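Local atomic coordinates of Ceg4 (Legionella pneumophila subsp. pneumophila, PDB entry 6AOK), a protein that acts as a HAD-like phosphotyrosine phosphatase, a Legionella effector that attenuates eukaryotic MAPK signalling, this chain being the magnesium-binding phosphatase domain. Residues I15-D18 and T22-G25; Y163-S168 and S202-D207; V108-K113 and E117-V122; N29-T34 and V85-S90. All blocks are in the same frame, centred on the assembly; numbering follows the deposited sequence.

Contact 1. Residues I15-D18 and T22-G25. With MG (magnesium ion), chain B.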
loop_
_atom_site.group_PDB
_atom_site.type_symbol
_atom_site.label_atom_id
_atom_site.label_comp_id
_atom_site.label_asym_id
_atom_site.label_seq_id
_atom_site.Cartn_x
_atom_site.Cartn_y
_atom_site.Cartn_z
ATOM N N ILE A 15 -8.636 1.301 -4.828
ATOM C CA ILE A 15 -7.240 1.617 -5.037
ATOM C C ILE A 15 -6.483 0.312 -5.235
ATOM O O ILE A 15 -6.605 -0.613 -4.426
ATOM C CB ILE A 15 -6.673 2.418 -3.851
ATOM C CG1 ILE A 15 -7.413 3.747 -3.731
ATOM C CG2 ILE A 15 -5.158 2.644 -4.037
ATOM C CD1 ILE A 15 -7.172 4.386 -2.437
ATOM N N PHE A 16 -5.652 0.268 -6.264
ATOM C CA PHE A 16 -4.671 -0.793 -6.409
ATOM C C PHE A 16 -3.345 -0.084 -6.400
ATOM O O PHE A 16 -3.012 0.577 -7.393
ATOM C CB PHE A 16 -4.854 -1.568 -7.717
ATOM C CG PHE A 16 -6.105 -2.383 -7.742
ATOM C CD1 PHE A 16 -7.235 -1.924 -8.418
ATOM C CD2 PHE A 16 -6.174 -3.566 -7.066
ATOM C CE1 PHE A 16 -8.394 -2.683 -8.440
ATOM C CE2 PHE A 16 -7.333 -4.288 -7.025
ATOM C CZ PHE A 16 -8.449 -3.834 -7.722
ATOM N N THR A 17 -2.572 -0.245 -5.311
ATOM C CA THR A 17 -1.317 0.482 -5.201
ATOM C C THR A 17 -0.193 -0.503 -4.893
ATOM O O THR A 17 -0.354 -1.432 -4.091
ATOM C CB THR A 17 -1.387 1.577 -4.115
ATOM O OG1 THR A 17 -0.144 2.261 -4.064
ATOM C CG2 THR A 17 -1.647 0.969 -2.763
ATOM N N ASP A 18 0.925 -0.318 -5.564
ATOM C CA ASP A 18 2.177 -0.950 -5.176
ATOM C C ASP A 18 2.605 -0.466 -3.778
ATOM O O ASP A 18 2.107 0.543 -3.265
ATOM C CB ASP A 18 3.243 -0.606 -6.242
ATOM C CG ASP A 18 4.588 -1.251 -5.954
ATOM O OD1 ASP A 18 4.627 -2.473 -5.621
ATOM O OD2 ASP A 18 5.601 -0.530 -6.081
ATOM N N THR A 22 6.497 3.001 -4.200
ATOM C CA THR A 22 5.288 3.755 -4.487
ATOM C C THR A 22 4.784 4.398 -3.205
ATOM O O THR A 22 4.805 5.633 -3.057
ATOM C CB THR A 22 4.251 2.793 -5.115
ATOM O OG1 THR A 22 4.784 2.268 -6.363
ATOM C CG2 THR A 22 2.916 3.512 -5.356
ATOM N N VAL A 23 4.378 3.585 -2.242
ATOM C CA VAL A 23 4.102 4.086 -0.900
ATOM C C VAL A 23 5.414 4.448 -0.175
ATOM O O VAL A 23 5.493 5.471 0.508
ATOM C CB VAL A 23 3.271 3.036 -0.124
ATOM C CG1 VAL A 23 3.053 3.465 1.282
ATOM C CG2 VAL A 23 1.866 2.772 -0.771
ATOM N N THR A 24 6.471 3.640 -0.323
ATOM C CA THR A 24 7.769 3.972 0.260
ATOM C C THR A 24 8.625 4.665 -0.761
ATOM O O THR A 24 8.278 4.729 -1.933
ATOM C CB THR A 24 8.534 2.736 0.769
ATOM O OG1 THR A 24 9.110 2.040 -0.358
ATOM C CG2 THR A 24 7.673 1.853 1.551
ATOM N N GLY A 25 9.807 5.135 -0.328
ATOM C CA GLY A 25 10.688 5.737 -1.322
ATOM C C GLY A 25 11.804 4.852 -1.871
ATOM O O GLY A 25 12.711 5.364 -2.526
HETATM MG MG MG B . 7.524 -0.827 -6.445
HETATM O O HOH W 1 7.675 -2.754 -5.775
HETATM O O HOH W 2 6.920 -1.758 -8.233
HETATM O O HOH W 3 9.571 -0.802 -6.969
#
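Asp18 and Thr22 meet across the turn that follows strand 13-17, and their contact forms part of the magnesium site. The hydroxyl OG1 of Thr22 donates to OD2 of Asp18 at 2.9 Å, using the anti lone pair of that oxygen, the one turned away from OD1. The same OD2 binds the magnesium ion at 2.0 Å, so one carboxylate oxygen is gripped by both a metal and a hydroxyl. With CG anti to the backbone N (chi1 -178°), the Asp18 carboxylate extends beyond the end of the strand toward the ion. The backbone O of Asp20 and OD1 of Asp167 complete the protein ligands, and the spacing of Asp18, Asp20 and Thr22 matches the DxDx(T/V) signature of HAD phosphatases.

The tightly packed part lies behind the carboxylate. Methyl CG2 of Thr22 sits 3.5 Å from OG1 of Thr17, while Val23 lays its CG2 3.4 Å from the backbone O of Asp18. Thr17 suits this buried place because OG1 donates to that same O at 2.9 Å, in the carbonyl plane and on a lone pair, which satisfies the hydroxyl among apolar neighbours. The metal side is wetter: three waters coordinate the magnesium, and water 1 also donates to OD1 of Asp18, which forms a salt bridge with Lys144 as well.

In the sheet, strand 13-17 runs between strands 106-111 and 161-165, with Thr17 against Ile110 on one side and Leu165 on the other, while Phe16 packs on helix 144-153.

Contact 2. Residues Y163-S168 and S202-D207. With MG (magnesium ion), chain B.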
loop_
_atom_site.group_PDB
_atom_site.type_symbol
_atom_site.label_atom_id
_atom_site.label_comp_id
_atom_site.label_asym_id
_atom_site.label_seq_id
_atom_site.Cartn_x
_atom_site.Cartn_y
_atom_site.Cartn_z
ATOM N N TYR A 163 -8.021 3.760 -8.752
ATOM C CA TYR A 163 -6.636 4.256 -8.741
ATOM C C TYR A 163 -5.667 3.106 -8.983
ATOM O O TYR A 163 -5.841 2.013 -8.422
ATOM C CB TYR A 163 -6.282 4.882 -7.400
ATOM C CG TYR A 163 -6.760 6.303 -7.333
ATOM C CD1 TYR A 163 -8.091 6.582 -7.129
ATOM C CD2 TYR A 163 -5.886 7.351 -7.481
ATOM C CE1 TYR A 163 -8.528 7.872 -7.070
ATOM C CE2 TYR A 163 -6.314 8.636 -7.436
ATOM C CZ TYR A 163 -7.653 8.905 -7.222
ATOM O OH TYR A 163 -8.123 10.227 -7.189
ATOM N N ILE A 164 -4.652 3.358 -9.817
ATOM C CA ILE A 164 -3.567 2.407 -10.069
ATOM C C ILE A 164 -2.252 3.142 -9.903
ATOM O O ILE A 164 -2.006 4.119 -10.614
ATOM C CB ILE A 164 -3.632 1.798 -11.469
ATOM C CG1 ILE A 164 -5.048 1.270 -11.733
ATOM C CG2 ILE A 164 -2.573 0.689 -11.582
ATOM C CD1 ILE A 164 -5.360 1.022 -13.252
ATOM N N LEU A 165 -1.418 2.683 -8.958
ATOM C CA LEU A 165 -0.164 3.363 -8.648
ATOM C C LEU A 165 0.935 2.335 -8.651
ATOM O O LEU A 165 0.833 1.328 -7.934
ATOM C CB LEU A 165 -0.213 4.048 -7.280
ATOM C CG LEU A 165 -1.337 5.072 -7.242
ATOM C CD1 LEU A 165 -2.459 4.497 -6.411
ATOM C CD2 LEU A 165 -0.887 6.428 -6.707
ATOM N N ASP A 166 1.982 2.569 -9.440
ATOM C CA ASP A 166 3.116 1.631 -9.406
ATOM C C ASP A 166 4.349 2.310 -9.988
ATOM O O ASP A 166 4.263 3.003 -11.008
ATOM C CB ASP A 166 2.799 0.334 -10.179
ATOM C CG ASP A 166 3.604 -0.861 -9.693
ATOM O OD1 ASP A 166 4.839 -0.719 -9.550
ATOM O OD2 ASP A 166 3.009 -1.969 -9.470
ATOM N N ASP A 167 5.500 2.106 -9.342
ATOM C CA ASP A 167 6.710 2.652 -9.937
ATOM C C ASP A 167 7.321 1.752 -11.004
ATOM O O ASP A 167 8.204 2.209 -11.724
ATOM C CB ASP A 167 7.787 2.969 -8.856
ATOM C CG ASP A 167 8.274 1.707 -8.106
ATOM O OD1 ASP A 167 7.431 0.952 -7.554
ATOM O OD2 ASP A 167 9.500 1.421 -8.079
ATOM N N SER A 168 6.905 0.509 -11.110
ATOM C CA SER A 168 7.429 -0.372 -12.133
ATOM C C SER A 168 6.545 -0.311 -13.378
ATOM O O SER A 168 5.377 -0.673 -13.300
ATOM C CB SER A 168 7.474 -1.807 -11.601
ATOM O OG SER A 168 7.405 -2.732 -12.673
ATOM N N SER A 202 -0.292 13.985 -1.762
ATOM C CA SER A 202 -1.205 14.983 -1.216
ATOM C C SER A 202 -2.255 15.388 -2.250
ATOM O O SER A 202 -3.396 15.746 -1.887
ATOM C CB SER A 202 -0.443 16.202 -0.707
ATOM O OG SER A 202 0.145 16.877 -1.794
ATOM N N GLN A 203 -1.905 15.313 -3.533
ATOM C CA GLN A 203 -2.905 15.560 -4.567
ATOM C C GLN A 203 -3.940 14.437 -4.623
ATOM O O GLN A 203 -5.135 14.704 -4.810
ATOM C CB GLN A 203 -2.233 15.719 -5.923
ATOM C CG GLN A 203 -3.224 15.994 -7.054
ATOM C CD GLN A 203 -3.932 17.361 -6.911
ATOM O OE1 GLN A 203 -5.171 17.444 -6.853
ATOM N NE2 GLN A 203 -3.139 18.426 -6.840
ATOM N N TYR A 204 -3.503 13.176 -4.483
ATOM C CA TYR A 204 -4.457 12.061 -4.543
ATOM C C TYR A 204 -5.407 12.120 -3.360
ATOM O O TYR A 204 -6.593 11.837 -3.510
ATOM C CB TYR A 204 -3.761 10.695 -4.571
ATOM C CG TYR A 204 -2.567 10.633 -5.506
ATOM C CD1 TYR A 204 -2.521 11.385 -6.661
ATOM C CD2 TYR A 204 -1.487 9.838 -5.209
ATOM C CE1 TYR A 204 -1.402 11.360 -7.487
ATOM C CE2 TYR A 204 -0.390 9.787 -6.036
ATOM C CZ TYR A 204 -0.331 10.546 -7.143
ATOM O OH TYR A 204 0.798 10.512 -7.940
ATOM N N LEU A 205 -4.905 12.531 -2.192
ATOM C CA LEU A 205 -5.757 12.784 -1.020
ATOM C C LEU A 205 -6.826 13.837 -1.300
ATOM O O LEU A 205 -8.003 13.667 -0.946
ATOM C CB LEU A 205 -4.887 13.255 0.141
ATOM C CG LEU A 205 -5.653 13.713 1.396
ATOM C CD1 LEU A 205 -6.390 12.514 1.866
ATOM C CD2 LEU A 205 -4.702 14.194 2.461
ATOM N N GLU A 206 -6.417 14.982 -1.865
ATOM C CA GLU A 206 -7.379 16.022 -2.200
ATOM C C GLU A 206 -8.399 15.513 -3.210
ATOM O O GLU A 206 -9.602 15.755 -3.068
ATOM C CB GLU A 206 -6.643 17.242 -2.750
ATOM C CG GLU A 206 -7.502 18.091 -3.683
ATOM C CD GLU A 206 -6.881 19.441 -4.105
ATOM O OE1 GLU A 206 -6.962 19.766 -5.312
ATOM O OE2 GLU A 206 -6.326 20.166 -3.244
ATOM N N ASP A 207 -7.941 14.774 -4.227
ATOM C CA ASP A 207 -8.868 14.277 -5.229
ATOM C C ASP A 207 -9.826 13.249 -4.646
ATOM O O ASP A 207 -10.999 13.233 -5.021
ATOM C CB ASP A 207 -8.105 13.681 -6.409
ATOM C CG ASP A 207 -7.336 14.744 -7.179
ATOM O OD1 ASP A 207 -7.587 15.955 -6.940
ATOM O OD2 ASP A 207 -6.476 14.367 -8.014
HETATM MG MG MG B . 7.524 -0.827 -6.445
HETATM O O HOH W 4 -6.305 11.829 -8.322
HETATM O O HOH W 2 6.920 -1.758 -8.233
HETATM O O HOH W 3 9.571 -0.802 -6.969
HETATM O O HOH W 1 7.675 -2.754 -5.775
#
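Leu165 and Tyr204 join strand 161-165 of the parallel, Rossmann-like HAD sheet to helix 201-211. The short axes of residues 163-165 and 202-207 run nearly antiparallel, at 172°, and pass 12.3 Å apart. The two side chains slide past each other in opposite directions. CG of Leu165 is set opposite its carbonyl carbon (chi1 -59°), and from there methyl CD2 lies 3.5 Å from CE2 of the Tyr204 ring, approaching it obliquely; a branched leucine fits because one methyl can reach forward to the ring. Tyr204 combines an apolar ring for the core with a hydroxyl that is bonded to the backbone N of Glu200; its ring also meets that of Tyr192.

Two residues earlier, Tyr163 points to the same side of the sheet but reaches farther along the helix. It crosses Asp207 at about a right angle, the ring and carboxylate planes being 35° apart, and its OH comes 3.5 Å from CB of Asp207. Lower on the ring, CE2 is 4.4 Å from CB of Tyr204, a looser apolar contact.

Past the strand end the chain turns to the magnesium. Asp167 binds the ion through OD1 at 2.1 Å, while Asp166 receives water 2 on OD1 and pairs through OD2 with Lys144. The backbone N of Ser168 donates to OD1 of Asp166 in an Asx turn, holding the carboxylate in place at the start of helix 169-180. At the far end, water 4 bridges the tyrosine and the acid, 2.7 Å from Tyr163 OH and donating to Asp207 OD2 at 2.6 Å.

Contact 3. Residues V108-K113 and E117-V122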
loop_
_atom_site.group_PDB
_atom_site.type_symbol
_atom_site.label_atom_id
_atom_site.label_comp_id
_atom_site.label_asym_id
_atom_site.label_seq_id
_atom_site.Cartn_x
_atom_site.Cartn_y
_atom_site.Cartn_z
ATOM N N VAL A 108 -8.901 -0.301 -0.278
ATOM C CA VAL A 108 -7.464 -0.145 -0.457
ATOM C C VAL A 108 -6.844 -1.523 -0.635
ATOM O O VAL A 108 -6.818 -2.326 0.307
ATOM C CB VAL A 108 -6.821 0.572 0.725
ATOM C CG1 VAL A 108 -5.394 0.841 0.405
ATOM C CG2 VAL A 108 -7.545 1.876 0.939
ATOM N N ASN A 109 -6.337 -1.789 -1.838
ATOM C CA ASN A 109 -5.630 -3.023 -2.150
ATOM C C ASN A 109 -4.181 -2.662 -2.397
ATOM O O ASN A 109 -3.880 -1.910 -3.324
ATOM C CB ASN A 109 -6.173 -3.701 -3.399
ATOM C CG ASN A 109 -7.669 -3.989 -3.307
ATOM O OD1 ASN A 109 -8.086 -4.951 -2.625
ATOM N ND2 ASN A 109 -8.493 -3.170 -3.985
ATOM N N ILE A 110 -3.293 -3.282 -1.656
ATOM C CA ILE A 110 -1.869 -3.186 -1.930
ATOM C C ILE A 110 -1.450 -4.456 -2.666
ATOM O O ILE A 110 -1.709 -5.567 -2.201
ATOM C CB ILE A 110 -1.072 -3.017 -0.635
ATOM C CG1 ILE A 110 -1.500 -1.719 0.069
ATOM C CG2 ILE A 110 0.467 -3.027 -0.981
ATOM C CD1 ILE A 110 -0.811 -1.527 1.458
ATOM N N VAL A 111 -0.847 -4.301 -3.830
ATOM C CA VAL A 111 -0.492 -5.436 -4.673
ATOM C C VAL A 111 1.022 -5.435 -4.792
ATOM O O VAL A 111 1.606 -4.457 -5.264
ATOM C CB VAL A 111 -1.146 -5.316 -6.058
ATOM C CG1 VAL A 111 -0.972 -6.590 -6.853
ATOM C CG2 VAL A 111 -2.699 -4.884 -5.936
ATOM N N THR A 112 1.656 -6.520 -4.374
ATOM C CA THR A 112 3.054 -6.380 -4.035
ATOM C C THR A 112 3.798 -7.696 -4.256
ATOM O O THR A 112 3.207 -8.774 -4.213
ATOM C CB THR A 112 3.134 -5.933 -2.552
ATOM O OG1 THR A 112 4.463 -5.622 -2.253
ATOM C CG2 THR A 112 2.646 -7.038 -1.592
ATOM N N LYS A 113 5.090 -7.618 -4.436
ATOM C CA LYS A 113 5.925 -8.813 -4.320
ATOM C C LYS A 113 6.629 -8.860 -2.967
ATOM O O LYS A 113 7.479 -9.753 -2.738
ATOM C CB LYS A 113 6.962 -8.885 -5.445
ATOM C CG LYS A 113 6.346 -9.000 -6.846
ATOM C CD LYS A 113 7.347 -8.637 -7.962
ATOM C CE LYS A 113 6.461 -8.265 -9.176
ATOM N NZ LYS A 113 7.216 -7.873 -10.361
ATOM N N GLU A 117 3.353 -9.324 6.230
ATOM C CA GLU A 117 3.846 -9.071 7.597
ATOM C C GLU A 117 4.700 -7.812 7.621
ATOM O O GLU A 117 4.653 -7.026 8.586
ATOM C CB GLU A 117 4.646 -10.248 8.173
ATOM C CG GLU A 117 3.908 -11.529 8.183
ATOM C CD GLU A 117 4.288 -12.406 6.970
ATOM O OE1 GLU A 117 4.232 -11.957 5.785
ATOM O OE2 GLU A 117 4.645 -13.555 7.219
ATOM N N TYR A 118 5.439 -7.582 6.547
ATOM C CA TYR A 118 6.348 -6.444 6.509
ATOM C C TYR A 118 5.574 -5.152 6.341
ATOM O O TYR A 118 5.837 -4.149 7.026
ATOM C CB TYR A 118 7.320 -6.606 5.338
ATOM C CG TYR A 118 8.226 -5.403 5.256
ATOM C CD1 TYR A 118 8.120 -4.482 4.214
ATOM C CD2 TYR A 118 9.185 -5.190 6.255
ATOM C CE1 TYR A 118 8.994 -3.338 4.166
ATOM C CE2 TYR A 118 10.044 -4.083 6.210
ATOM C CZ TYR A 118 9.936 -3.167 5.170
ATOM O OH TYR A 118 10.813 -2.111 5.068
ATOM N N ILE A 119 4.625 -5.158 5.404
ATOM C CA ILE A 119 3.802 -3.984 5.149
ATOM C C ILE A 119 3.052 -3.578 6.414
ATOM O O ILE A 119 3.058 -2.408 6.792
ATOM C CB ILE A 119 2.848 -4.257 3.959
ATOM C CG1 ILE A 119 3.666 -4.395 2.657
ATOM C CG2 ILE A 119 1.791 -3.185 3.889
ATOM C CD1 ILE A 119 2.834 -5.033 1.501
ATOM N N LYS A 120 2.456 -4.551 7.122
ATOM C CA LYS A 120 1.730 -4.225 8.345
ATOM C C LYS A 120 2.660 -3.671 9.422
ATOM O O LYS A 120 2.252 -2.808 10.221
ATOM C CB LYS A 120 1.004 -5.456 8.860
ATOM C CG LYS A 120 -0.152 -5.886 7.979
ATOM C CD LYS A 120 -0.812 -7.035 8.754
ATOM C CE LYS A 120 -1.656 -7.820 7.916
ATOM N NZ LYS A 120 -2.145 -8.988 8.779
ATOM N N ALA A 121 3.896 -4.174 9.489
ATOM C CA ALA A 121 4.841 -3.613 10.462
ATOM C C ALA A 121 5.191 -2.170 10.122
ATOM O O ALA A 121 5.375 -1.359 11.031
ATOM C CB ALA A 121 6.117 -4.447 10.548
ATOM N N VAL A 122 5.325 -1.828 8.829
ATOM C CA VAL A 122 5.617 -0.442 8.467
ATOM C C VAL A 122 4.467 0.478 8.865
ATOM O O VAL A 122 4.679 1.561 9.436
ATOM C CB VAL A 122 5.921 -0.302 6.958
ATOM C CG1 VAL A 122 6.005 1.231 6.598
ATOM C CG2 VAL A 122 7.265 -1.027 6.632
#
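Ile119 faces strand 106-111 from helix 116-125, the strand and following helix of a beta-alpha unit in the parallel, Rossmann-like sheet, and meets it through both of its branches. Its CG2 methyl lies 3.9 Å from CD1 of Ile110, and its CD1 reaches 4.0 Å from CG2 of the same residue, the two isoleucines sliding past each other in opposite directions. Just past the end of the strand, Thr112 and Ile119 approach tip to tip, with CD1 of Ile119 and CG2 of Thr112 3.7 Å apart. The CG1 branch of Ile119, anti to the carbonyl carbon (chi1 -68°), carries CD1 to Thr112 while CG2 is left to meet Ile110.

Around this first shell, Ile138 of strand 136-139 and Phe19 of the magnesium loop also touch Ile119, and Ile110 rests on Thr17 of strand 13-17. Tyr118 and Val122 pack on Phe67 of helix 60-71.

Beta-branched Ile110 suits the strand, while Ile119 suits the buried helix face because its two branches can meet two neighbours. The contact is made mainly through methyl groups; the Thr112 hydroxyl is satisfied by the backbone N of Asn114, so the pairing rests on burial and shape, without a polar bond between the two segments.

Contact 4. Residues N29-T34 and V85-S90; sequences NETVFT and VDFLMS
Phe87 reaches from a 3-10 turn, residues 85-87, to a type I beta turn, Thr31 to Thr34, bringing together two loops beside the HAD core: one follows strand 13-17, the other precedes helix 91-100. From CB, the side chain leaves with CG anti to its carbonyl carbon (chi1 -81°), and this carries the ring across to the turn although the first bond does not aim at it. Along one side of the ring, CD2 packs against the hydroxyl of Tyr118 from helix 116-125. Next comes CE2, which lies 4.2 Å from methyl CG2 of Thr31 and 4.1 Å from the backbone O of Thr31, an oblique approach. At the tip, CZ meets CG2 of Thr34 at 3.7 Å, while OG1 of Thr34 sits at the ring edge, near its plane, 3.5 Å from CE2.

A phenylalanine suits this place because it is long enough to bridge from one loop to the other, its edge meeting the turn, and has no polar group to satisfy. Thr34 presents a methyl to the ring and still employs its hydroxyl: it is the N-cap of helix 35-39, OG1 being bonded to the backbone N of Tyr37. Thr31 brings its methyl CG2 near the ring and bonds its own hydroxyl to the backbone O of Ser27. The turn is closed chiefly by Thr34 OG1, which donates to the backbone O of Thr31 at 2.8 Å, tilted 18° from the carbonyl plane.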
loop_
_atom_site.group_PDB
_atom_site.type_symbol
_atom_site.label_atom_id
_atom_site.label_comp_id
_atom_site.label_asym_id
_atom_site.label_seq_id
_atom_site.Cartn_x
_atom_site.Cartn_y
_atom_site.Cartn_z
ATOM N N ASN A 29 13.741 -4.259 -4.830
ATOM C CA ASN A 29 15.032 -4.929 -4.725
ATOM C C ASN A 29 16.093 -4.068 -4.045
ATOM O O ASN A 29 17.179 -4.582 -3.724
ATOM C CB ASN A 29 15.484 -5.445 -6.121
ATOM C CG ASN A 29 16.123 -4.407 -6.977
ATOM O OD1 ASN A 29 15.991 -3.212 -6.731
ATOM N ND2 ASN A 29 16.803 -4.866 -8.061
ATOM N N GLU A 30 15.815 -2.793 -3.769
ATOM C CA GLU A 30 16.670 -2.021 -2.869
ATOM C C GLU A 30 16.238 -2.096 -1.395
ATOM O O GLU A 30 16.855 -1.438 -0.545
ATOM C CB GLU A 30 16.715 -0.537 -3.323
ATOM C CG GLU A 30 17.397 -0.422 -4.686
ATOM C CD GLU A 30 17.345 0.968 -5.294
ATOM O OE1 GLU A 30 17.101 1.970 -4.574
ATOM O OE2 GLU A 30 17.550 1.042 -6.534
ATOM N N THR A 31 15.196 -2.861 -1.075
ATOM C CA THR A 31 14.637 -2.979 0.266
ATOM C C THR A 31 14.912 -4.335 0.883
ATOM O O THR A 31 15.432 -4.419 2.005
ATOM C CB THR A 31 13.112 -2.750 0.220
ATOM O OG1 THR A 31 12.855 -1.413 -0.208
ATOM C CG2 THR A 31 12.465 -2.938 1.542
ATOM N N VAL A 32 14.559 -5.413 0.169
ATOM C CA VAL A 32 14.377 -6.685 0.867
ATOM C C VAL A 32 15.672 -7.421 1.087
ATOM O O VAL A 32 15.677 -8.388 1.854
ATOM C CB VAL A 32 13.376 -7.616 0.151
ATOM C CG1 VAL A 32 11.969 -6.929 0.080
ATOM C CG2 VAL A 32 13.908 -8.055 -1.240
ATOM N N PHE A 33 16.766 -6.977 0.474
ATOM C CA PHE A 33 18.074 -7.595 0.682
ATOM C C PHE A 33 18.972 -6.793 1.614
ATOM O O PHE A 33 20.138 -7.165 1.807
ATOM C CB PHE A 33 18.751 -7.801 -0.684
ATOM C CG PHE A 33 17.846 -8.544 -1.693
ATOM C CD1 PHE A 33 17.535 -9.899 -1.491
ATOM C CD2 PHE A 33 17.295 -7.899 -2.776
ATOM C CE1 PHE A 33 16.678 -10.604 -2.396
ATOM C CE2 PHE A 33 16.456 -8.591 -3.690
ATOM C CZ PHE A 33 16.154 -9.912 -3.495
ATOM N N THR A 34 18.464 -5.714 2.201
ATOM C CA THR A 34 19.256 -4.914 3.122
ATOM C C THR A 34 19.408 -5.632 4.457
ATOM O O THR A 34 18.576 -6.471 4.834
ATOM C CB THR A 34 18.594 -3.547 3.365
ATOM O OG1 THR A 34 17.296 -3.744 3.972
ATOM C CG2 THR A 34 18.448 -2.795 2.078
ATOM N N VAL A 85 15.423 6.975 5.746
ATOM C CA VAL A 85 14.010 7.244 5.968
ATOM C C VAL A 85 13.183 6.888 4.732
ATOM O O VAL A 85 11.957 6.741 4.817
ATOM C CB VAL A 85 13.854 8.730 6.410
ATOM C CG1 VAL A 85 14.221 9.661 5.260
ATOM C CG2 VAL A 85 12.432 9.024 6.877
ATOM N N ASP A 86 13.837 6.689 3.576
ATOM C CA ASP A 86 13.162 6.249 2.349
ATOM C C ASP A 86 12.581 4.843 2.449
ATOM O O ASP A 86 11.721 4.499 1.626
ATOM C CB ASP A 86 14.119 6.308 1.150
ATOM C CG ASP A 86 14.437 7.730 0.719
ATOM O OD1 ASP A 86 15.277 7.901 -0.188
ATOM O OD2 ASP A 86 13.855 8.688 1.283
ATOM N N PHE A 87 13.002 4.026 3.431
ATOM C CA PHE A 87 12.272 2.789 3.714
ATOM C C PHE A 87 10.839 3.028 4.151
ATOM O O PHE A 87 10.001 2.122 4.045
ATOM C CB PHE A 87 12.906 2.024 4.856
ATOM C CG PHE A 87 14.089 1.204 4.477
ATOM C CD1 PHE A 87 15.312 1.812 4.215
ATOM C CD2 PHE A 87 14.001 -0.191 4.454
ATOM C CE1 PHE A 87 16.424 1.058 3.903
ATOM C CE2 PHE A 87 15.133 -0.963 4.150
ATOM C CZ PHE A 87 16.342 -0.334 3.887
ATOM N N LEU A 88 10.546 4.207 4.676
ATOM C CA LEU A 88 9.253 4.490 5.275
ATOM C C LEU A 88 8.325 5.193 4.277
ATOM O O LEU A 88 8.745 5.634 3.200
ATOM C CB LEU A 88 9.442 5.349 6.531
ATOM C CG LEU A 88 10.375 4.814 7.610
ATOM C CD1 LEU A 88 10.469 5.859 8.692
ATOM C CD2 LEU A 88 9.740 3.564 8.153
HETATM N N MSE A 89 7.054 5.289 4.641
HETATM C CA MSE A 89 6.076 6.100 3.896
HETATM C C MSE A 89 6.369 7.557 4.084
HETATM O O MSE A 89 6.711 7.948 5.183
HETATM C CB MSE A 89 4.659 5.896 4.416
HETATM C CG MSE A 89 4.034 4.642 4.125
HETATM SE SE MSE A 89 2.161 4.878 4.589
HETATM C CE MSE A 89 2.275 4.017 6.352
ATOM N N SER A 90 6.177 8.393 3.063
ATOM C CA SER A 90 6.296 9.826 3.276
ATOM C C SER A 90 5.140 10.330 4.154
ATOM O O SER A 90 4.090 9.704 4.239
ATOM C CB SER A 90 6.276 10.581 1.940
ATOM O OG SER A 90 5.035 10.372 1.281
#

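Overall arrangement
Along the chain, contact 1 comes first, contact 4 opens next, contact 3 follows and contact 2 closes the series. Contacts 1, 2 and 3 share the parallel sheet, on the adjoining strands 106-111, 13-17 and 161-165, with contact 1 central: its centre lies about 8 Å from that of contact 2 and about 9 Å from that of contact 3. Contacts 1 and 2 hold the same magnesium. Contact 4 has its centre about 12 Å from that of contact 1, to which Gly25 and Asp86 tie it. Contacts 2 and 4, about 19 Å apart between centres, do not touch. The metal thus sits at the ends of neighbouring strands, where contacts 1 and 2 meet, with contact 4 in loops off the sheet.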